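Local coordinates for protein thiosulfate sulfurtransferase RDL2, mitochondrial (Saccharomyces cerevisiae, PDB 6K6R) that catalyses the transfer of sulfane sulfur from thiosulfate to cyanide, yielding thiocyanate and sulfite, as a single-domain rhodanese of mitochondria, at residues A[71-76]-A[109-114]; A[31-36]-A[47-52]; A[61-66]-A[135-140]. All coordinates share one frame; numbering follows the deposited sequence.

Contact 1: A[71-76]-A[109-114]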
# COMPACT_ATOMS: atom_id res chain seq x y z
N ILE A 71 -4.34 4.02 -2.48
CA ILE A 71 -3.70 5.21 -3.03
C ILE A 71 -3.31 4.89 -4.47
O ILE A 71 -2.23 4.34 -4.71
CB ILE A 71 -2.48 5.64 -2.19
CG1 ILE A 71 -2.89 5.90 -0.74
CG2 ILE A 71 -1.83 6.88 -2.79
CD1 ILE A 71 -1.79 6.50 0.11
N PRO A 72 -4.16 5.22 -5.44
CA PRO A 72 -3.89 4.80 -6.83
C PRO A 72 -2.72 5.59 -7.42
O PRO A 72 -2.72 6.82 -7.41
CB PRO A 72 -5.20 5.10 -7.56
CG PRO A 72 -5.85 6.18 -6.75
CD PRO A 72 -5.40 6.00 -5.33
N VAL A 73 -1.73 4.85 -7.93
CA VAL A 73 -0.51 5.49 -8.42
C VAL A 73 -0.74 6.09 -9.80
O VAL A 73 -0.22 7.18 -10.11
CB VAL A 73 0.65 4.48 -8.41
CG1 VAL A 73 0.26 3.19 -9.13
CG2 VAL A 73 1.90 5.08 -9.03
N ASN A 74 -1.51 5.42 -10.66
CA ASN A 74 -1.78 5.95 -11.99
C ASN A 74 -2.61 7.23 -11.91
O ASN A 74 -2.30 8.23 -12.57
CB ASN A 74 -2.50 4.91 -12.84
CG ASN A 74 -1.56 3.84 -13.38
OD1 ASN A 74 -0.34 4.03 -13.39
ND2 ASN A 74 -2.12 2.73 -13.82
N SER A 75 -3.67 7.22 -11.09
CA SER A 75 -4.54 8.39 -11.00
C SER A 75 -3.86 9.53 -10.26
O SER A 75 -3.82 10.66 -10.75
CB SER A 75 -5.86 8.01 -10.32
OG SER A 75 -6.66 7.21 -11.17
N ALA A 76 -3.33 9.25 -9.07
CA ALA A 76 -2.75 10.28 -8.20
C ALA A 76 -1.35 9.87 -7.77
O ALA A 76 -1.14 9.39 -6.65
CB ALA A 76 -3.64 10.54 -6.99
N GLY A 109 2.86 -4.99 -13.50
CA GLY A 109 3.72 -4.01 -14.13
C GLY A 109 4.62 -3.33 -13.12
O GLY A 109 5.14 -3.98 -12.20
N VAL A 110 4.79 -2.02 -13.26
CA VAL A 110 5.71 -1.26 -12.41
C VAL A 110 4.95 -0.31 -11.49
O VAL A 110 5.53 0.65 -10.98
CB VAL A 110 6.74 -0.51 -13.26
CG1 VAL A 110 7.52 -1.48 -14.13
CG2 VAL A 110 6.05 0.54 -14.13
N ARG A 111 3.66 -0.57 -11.25
CA ARG A 111 2.85 0.36 -10.47
C ARG A 111 3.34 0.44 -9.02
O ARG A 111 3.59 1.53 -8.50
CB ARG A 111 1.38 -0.05 -10.52
CG ARG A 111 0.65 0.43 -11.77
CD ARG A 111 -0.49 -0.50 -12.14
NE ARG A 111 -1.79 0.06 -11.78
CZ ARG A 111 -2.90 -0.65 -11.65
NH1 ARG A 111 -2.87 -1.97 -11.84
NH2 ARG A 111 -4.04 -0.06 -11.32
N ALA A 112 3.47 -0.72 -8.36
CA ALA A 112 3.90 -0.72 -6.96
C ALA A 112 5.33 -0.21 -6.83
O ALA A 112 5.66 0.51 -5.87
CB ALA A 112 3.78 -2.12 -6.37
N LYS A 113 6.20 -0.57 -7.77
CA LYS A 113 7.57 -0.07 -7.74
C LYS A 113 7.61 1.45 -7.87
O LYS A 113 8.42 2.12 -7.21
CB LYS A 113 8.39 -0.73 -8.86
CG LYS A 113 9.78 -0.15 -9.04
CD LYS A 113 10.63 -1.02 -9.95
CE LYS A 113 11.97 -1.34 -9.30
NZ LYS A 113 12.91 -0.19 -9.35
N THR A 114 6.74 2.01 -8.71
CA THR A 114 6.70 3.46 -8.87
C THR A 114 6.12 4.14 -7.63
O THR A 114 6.58 5.22 -7.24
CB THR A 114 5.89 3.83 -10.11
OG1 THR A 114 6.25 2.97 -11.20
CG2 THR A 114 6.16 5.27 -10.51
O HOH W 1 -2.90 2.58 -10.60
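Val-73 and Arg-111 make the apolar half of this contact, where the loop after strand 69-70 meets the first turn of helix 111-121. The evidence is a set of methyl contacts: Val-73 CG1 lies 3.7 Å from Arg-111 CB and nearly as close to CG, so it packs on the root of the arginine chain and not on its far end. The other branch, CG2, stands anti to the backbone N of Val-73 (chi1 52° places CG1 between N and the carbonyl carbon) and faces Thr-114 CB at 4.3 Å. One methyl thus rests on Arg-111, and the other is turned toward Thr-114.

The polar half gathers round the guanidinium. Asn-74 ND2 sits 3.4 Å from Arg-111 NE, but both atoms are donors and no hydrogen bond joins them; the amide and guanidinium planes are only 17° apart, while the two side chains cross at about a right angle. The direct link is replaced by water 1, which lies in the guanidinium plane at its edge and accepts from Arg-111 NH2 at 3.0 Å and from the backbone N of Asn-74 at 3.2 Å. A bend at chi3 (104°) turns the end of the arginine toward this water. NH2 also forms a salt bridge with Glu-59.

Arg-111 is the sixth residue counted from Cys-106, seen here as a persulfide and predicted to be the active-site cysteine. It therefore closes the six-residue rhodanese loop and is probably the loop arginine used in thiosulfate decomposition. Chemically, the contact divides Arg-111 in two: its aliphatic root is packed by one methyl of a buried valine, while its guanidinium is met by water and a carboxylate, with no direct hydrogen bond to the facing loop.

Contact 2: A[31-36]-A[47-52]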
# COMPACT_ATOMS: atom_id res chain seq x y z
N LYS A 31 11.62 -3.24 2.14
CA LYS A 31 11.66 -4.59 2.69
C LYS A 31 10.67 -5.49 1.95
O LYS A 31 9.52 -5.11 1.74
CB LYS A 31 11.35 -4.56 4.18
CG LYS A 31 11.32 -5.91 4.87
CD LYS A 31 10.81 -5.76 6.30
CE LYS A 31 10.85 -7.07 7.06
NZ LYS A 31 10.29 -6.92 8.43
N ILE A 32 11.12 -6.68 1.57
CA ILE A 32 10.32 -7.60 0.78
C ILE A 32 9.49 -8.47 1.72
O ILE A 32 10.04 -9.11 2.62
CB ILE A 32 11.20 -8.46 -0.14
CG1 ILE A 32 12.13 -7.59 -0.98
CG2 ILE A 32 10.34 -9.34 -1.03
CD1 ILE A 32 13.54 -7.47 -0.43
N TYR A 33 8.18 -8.49 1.50
CA TYR A 33 7.25 -9.26 2.32
C TYR A 33 6.71 -10.44 1.54
O TYR A 33 6.59 -10.40 0.31
CB TYR A 33 6.09 -8.38 2.80
CG TYR A 33 6.45 -7.44 3.92
CD1 TYR A 33 7.19 -6.29 3.68
CD2 TYR A 33 6.05 -7.69 5.23
CE1 TYR A 33 7.52 -5.42 4.71
CE2 TYR A 33 6.37 -6.83 6.26
CZ TYR A 33 7.11 -5.70 5.99
OH TYR A 33 7.44 -4.84 7.02
N THR A 34 6.38 -11.51 2.26
CA THR A 34 5.84 -12.72 1.66
C THR A 34 4.34 -12.81 1.92
O THR A 34 3.75 -11.96 2.59
CB THR A 34 6.57 -13.96 2.20
OG1 THR A 34 6.40 -14.02 3.62
CG2 THR A 34 8.05 -13.89 1.87
N PHE A 35 3.72 -13.86 1.38
CA PHE A 35 2.29 -14.06 1.57
C PHE A 35 1.94 -14.19 3.05
O PHE A 35 0.99 -13.57 3.53
CB PHE A 35 1.83 -15.30 0.80
CG PHE A 35 0.38 -15.65 1.00
CD1 PHE A 35 -0.60 -15.10 0.18
CD2 PHE A 35 -0.01 -16.52 2.00
CE1 PHE A 35 -1.93 -15.42 0.36
CE2 PHE A 35 -1.34 -16.84 2.19
CZ PHE A 35 -2.30 -16.29 1.37
N ASP A 36 2.72 -15.00 3.79
CA ASP A 36 2.42 -15.22 5.20
C ASP A 36 2.60 -13.95 6.01
O ASP A 36 1.81 -13.67 6.92
CB ASP A 36 3.31 -16.34 5.75
CG ASP A 36 2.77 -17.72 5.43
OD1 ASP A 36 1.54 -17.85 5.26
OD2 ASP A 36 3.58 -18.67 5.36
N ASP A 47 0.02 -1.15 14.19
CA ASP A 47 -0.07 0.31 14.10
C ASP A 47 1.18 0.94 13.50
O ASP A 47 1.14 2.12 13.13
CB ASP A 47 -0.35 0.91 15.48
CG ASP A 47 -1.24 2.13 15.42
OD1 ASP A 47 -2.43 1.98 15.06
OD2 ASP A 47 -0.76 3.24 15.72
N LYS A 48 2.29 0.20 13.42
CA LYS A 48 3.51 0.73 12.82
C LYS A 48 3.51 0.64 11.30
O LYS A 48 4.29 1.34 10.65
CB LYS A 48 4.73 -0.01 13.37
CG LYS A 48 5.13 0.38 14.78
CD LYS A 48 6.40 -0.35 15.19
CE LYS A 48 6.43 -0.62 16.69
NZ LYS A 48 7.28 0.36 17.42
N LYS A 49 2.67 -0.22 10.72
CA LYS A 49 2.72 -0.53 9.30
C LYS A 49 1.37 -0.28 8.65
O LYS A 49 0.33 -0.30 9.31
CB LYS A 49 3.17 -1.98 9.07
CG LYS A 49 4.22 -2.46 10.06
CD LYS A 49 4.77 -3.83 9.69
CE LYS A 49 5.89 -4.24 10.63
NZ LYS A 49 6.58 -5.47 10.17
N LEU A 50 1.41 -0.06 7.34
CA LEU A 50 0.21 0.16 6.54
C LEU A 50 0.37 -0.53 5.20
O LEU A 50 1.37 -0.33 4.50
CB LEU A 50 -0.04 1.66 6.32
CG LEU A 50 -0.62 2.46 7.49
CD1 LEU A 50 -0.23 3.92 7.37
CD2 LEU A 50 -2.14 2.32 7.54
N LEU A 51 -0.62 -1.36 4.84
CA LEU A 51 -0.63 -2.02 3.54
C LEU A 51 -1.33 -1.11 2.53
O LEU A 51 -2.51 -0.80 2.68
CB LEU A 51 -1.34 -3.37 3.64
CG LEU A 51 -0.64 -4.40 4.54
CD1 LEU A 51 -1.65 -5.34 5.18
CD2 LEU A 51 0.40 -5.18 3.75
N VAL A 52 -0.59 -0.69 1.51
CA VAL A 52 -1.06 0.30 0.55
C VAL A 52 -1.40 -0.40 -0.76
O VAL A 52 -0.53 -1.03 -1.38
CB VAL A 52 -0.01 1.40 0.32
CG1 VAL A 52 -0.46 2.34 -0.80
CG2 VAL A 52 0.24 2.18 1.60
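Tyr-33 and Lys-49 meet across backbones that stay well apart, the closest CA pair, Tyr-33 and Leu-51, being 10.8 Å from each other, so side chains alone carry the contact. The tyrosine enters from the loop between strand 31-32 and helix 35-43, and the lysine from the first residue of strand 49-53. Lys-49 CG lies anti to its carbonyl carbon (chi1 -37°), and from there the chain runs extended to NZ, which arrives at the edge of the Tyr-33 ring, near its plane. NZ donates to Tyr-33 OH at 3.3 Å, a weak hydrogen bond. The methylene carbons follow alongside the hydroxyl, with Lys-49 CD 3.9 Å from Tyr-33 OH, and the two side chains cross at a slant.

A second lysine comes from the same segment as the tyrosine: Lys-31 NZ lies 4.3 Å from Lys-49 NZ. These like charges would be expected to disfavour each other. Glu-101, outside both segments, may partly offset the charge of Lys-49: one carboxylate oxygen is hydrogen-bonded to Tyr-33 OH, and the other forms a long, weak ion pair with Lys-49 NZ. An alanine in place of Lys-49 is likely to leave Tyr-33 OH without its weak donor and Glu-101 without this ion-pair partner.

The spacing follows from the sheet order, in which strands 127-129 and 101-104 lie between strands 31-32 and 49-53. Lys-31 and Tyr-33 hydrogen-bond through their backbones to strand 127-129, while Lys-48 and Leu-50 do so to the backbone of Glu-101 in strand 101-104. Tyr-33 and Lys-49 therefore reach each other over one face of the parallel rhodanese sheet, both resting on Ile-103, with Val-38 of helix 35-43 packed on Tyr-33 and Leu-41 on Lys-49.

Contact 3: A[61-66]-A[135-140]; sequences KDYKMP and TEWLAK
Leu-138 sets a methyl on the face of the Tyr-63 ring, over its centre: CD2 lies 3.4 Å from the ring centroid, only 8° off the normal, which qualifies as a CH-pi contact. Its other methyl, CD1, covers the inner end of the same ring, 3.9 Å from Tyr-63 CG. The leucine fork is thus laid along the phenol, the two side chains sliding past each other in opposite directions.

Met-65 caps the indole. Its SD sits over one face of Trp-137, 3.9 Å from the centroid of the six-membered ring and 10° off its normal, a Met-aromatic contact. Met-65 CG is anti to the backbone N, carrying the chain across the indole at about a right angle.

The Tyr-63 ring is seated against both Leu-138 and the rim of Trp-137. It meets the five-membered ring of the indole rim to rim, the planes at a shallow angle and neither ring over the face of the other. Trp-137 NE1 donates to Tyr-63 OH at 2.9 Å with an N-H...O angle of 155°, the oxygen lying somewhat out of the indole plane. Phe-35 and Val-38 also touch Trp-137.

Here the loop between helix 57-60 and strand 69-70 is pinned to helix 134-139. The chemistry is mostly apolar and aromatic, with one short, moderately bent hydrogen bond that satisfies the indole N-H of the buried tryptophan and ties the tyrosine's outer end to it.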
# COMPACT_ATOMS: atom_id res chain seq x y z
N LYS A 61 -12.95 -2.49 -6.53
CA LYS A 61 -14.33 -2.93 -6.42
C LYS A 61 -14.45 -4.44 -6.55
O LYS A 61 -15.36 -5.05 -5.96
CB LYS A 61 -15.19 -2.24 -7.48
CG LYS A 61 -15.28 -0.73 -7.32
CD LYS A 61 -16.13 -0.34 -6.12
CE LYS A 61 -16.64 1.08 -6.25
NZ LYS A 61 -17.52 1.26 -7.43
N ASP A 62 -13.55 -5.07 -7.31
CA ASP A 62 -13.61 -6.52 -7.47
C ASP A 62 -13.16 -7.24 -6.21
O ASP A 62 -13.79 -8.22 -5.79
CB ASP A 62 -12.74 -6.94 -8.66
CG ASP A 62 -13.38 -6.60 -9.99
OD1 ASP A 62 -14.55 -6.15 -10.00
OD2 ASP A 62 -12.72 -6.78 -11.04
N TYR A 63 -12.08 -6.78 -5.58
CA TYR A 63 -11.64 -7.33 -4.30
C TYR A 63 -10.74 -6.31 -3.62
O TYR A 63 -9.75 -5.87 -4.20
CB TYR A 63 -10.90 -8.65 -4.47
CG TYR A 63 -10.20 -9.10 -3.21
CD1 TYR A 63 -10.92 -9.69 -2.17
CD2 TYR A 63 -8.83 -8.93 -3.04
CE1 TYR A 63 -10.29 -10.09 -1.01
CE2 TYR A 63 -8.20 -9.33 -1.88
CZ TYR A 63 -8.93 -9.92 -0.86
OH TYR A 63 -8.31 -10.32 0.29
N LYS A 64 -11.08 -5.97 -2.38
CA LYS A 64 -10.25 -5.13 -1.53
C LYS A 64 -9.64 -6.01 -0.44
O LYS A 64 -10.37 -6.68 0.30
CB LYS A 64 -11.05 -3.99 -0.90
CG LYS A 64 -10.22 -3.08 -0.02
CD LYS A 64 -11.05 -1.93 0.54
CE LYS A 64 -11.17 -2.03 2.06
NZ LYS A 64 -9.96 -1.52 2.76
N MET A 65 -8.32 -6.02 -0.35
CA MET A 65 -7.66 -6.71 0.74
C MET A 65 -7.98 -5.98 2.04
O MET A 65 -7.73 -4.78 2.14
CB MET A 65 -6.15 -6.76 0.51
CG MET A 65 -5.44 -7.80 1.35
SD MET A 65 -3.69 -7.93 0.95
CE MET A 65 -2.99 -6.79 2.14
N PRO A 66 -8.57 -6.65 3.03
CA PRO A 66 -8.96 -5.95 4.26
C PRO A 66 -7.78 -5.28 4.94
O PRO A 66 -6.64 -5.73 4.84
CB PRO A 66 -9.56 -7.06 5.14
CG PRO A 66 -9.13 -8.35 4.50
CD PRO A 66 -8.97 -8.07 3.05
N THR A 135 -4.19 -10.92 -7.80
CA THR A 135 -4.56 -12.20 -8.38
C THR A 135 -3.75 -13.34 -7.77
O THR A 135 -4.29 -14.39 -7.44
CB THR A 135 -4.38 -12.16 -9.90
OG1 THR A 135 -5.22 -11.15 -10.46
CG2 THR A 135 -4.74 -13.51 -10.51
N GLU A 136 -2.43 -13.13 -7.62
CA GLU A 136 -1.59 -14.13 -6.97
C GLU A 136 -2.00 -14.32 -5.51
O GLU A 136 -2.01 -15.45 -5.00
CB GLU A 136 -0.12 -13.71 -7.06
CG GLU A 136 0.87 -14.84 -6.84
CD GLU A 136 2.30 -14.36 -6.79
OE1 GLU A 136 2.71 -13.61 -7.71
OE2 GLU A 136 3.03 -14.72 -5.84
N TRP A 137 -2.33 -13.22 -4.82
CA TRP A 137 -2.76 -13.30 -3.43
C TRP A 137 -4.05 -14.10 -3.30
O TRP A 137 -4.16 -14.99 -2.45
CB TRP A 137 -2.92 -11.89 -2.87
CG TRP A 137 -3.86 -11.77 -1.70
CD1 TRP A 137 -5.21 -11.58 -1.75
CD2 TRP A 137 -3.50 -11.79 -0.31
NE1 TRP A 137 -5.72 -11.50 -0.48
CE2 TRP A 137 -4.69 -11.62 0.42
CE3 TRP A 137 -2.29 -11.93 0.38
CZ2 TRP A 137 -4.71 -11.60 1.82
CZ3 TRP A 137 -2.31 -11.91 1.76
CH2 TRP A 137 -3.51 -11.75 2.46
N LEU A 138 -5.04 -13.80 -4.15
CA LEU A 138 -6.30 -14.52 -4.10
C LEU A 138 -6.14 -15.97 -4.54
O LEU A 138 -6.88 -16.84 -4.07
CB LEU A 138 -7.35 -13.82 -4.96
CG LEU A 138 -7.82 -12.45 -4.49
CD1 LEU A 138 -8.68 -11.77 -5.54
CD2 LEU A 138 -8.58 -12.57 -3.18
N ALA A 139 -5.19 -16.25 -5.43
CA ALA A 139 -4.98 -17.62 -5.88
C ALA A 139 -4.44 -18.50 -4.76
O ALA A 139 -4.68 -19.71 -4.75
CB ALA A 139 -4.03 -17.64 -7.08
N LYS A 140 -3.71 -17.91 -3.81
CA LYS A 140 -3.15 -18.64 -2.68
C LYS A 140 -4.07 -18.64 -1.46
O LYS A 140 -3.61 -18.93 -0.35
CB LYS A 140 -1.78 -18.06 -2.31
CG LYS A 140 -0.75 -18.17 -3.42
CD LYS A 140 0.51 -17.38 -3.09
CE LYS A 140 1.59 -17.60 -4.15
NZ LYS A 140 2.05 -19.02 -4.18

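The three contacts lie within one rhodanese domain, their centres 15 to 17 Å apart. Contacts 2 and 3 share an interface: Phe-35 CE1 comes 3.5 Å from Trp-137 CE3, and Leu-51 CD1 lies 3.6 Å from Met-65 CE. Contacts 1 and 2, on opposite sides of the chain's centre, touch where Ile-71 CB meets Val-52 CG1 at 4.1 Å. Contact 1 is nested inside the loop closed by contact 3, but their nearest atoms stay about 9 Å apart. In sequence, segment 109-114 lies closest to Cys-106, found as a persulfide (S-mercaptocysteine) and predicted to be the catalytic intermediate; Arg-111, probably the loop arginine of thiosulfate decomposition, is the residue through which contact 1 borders the active site.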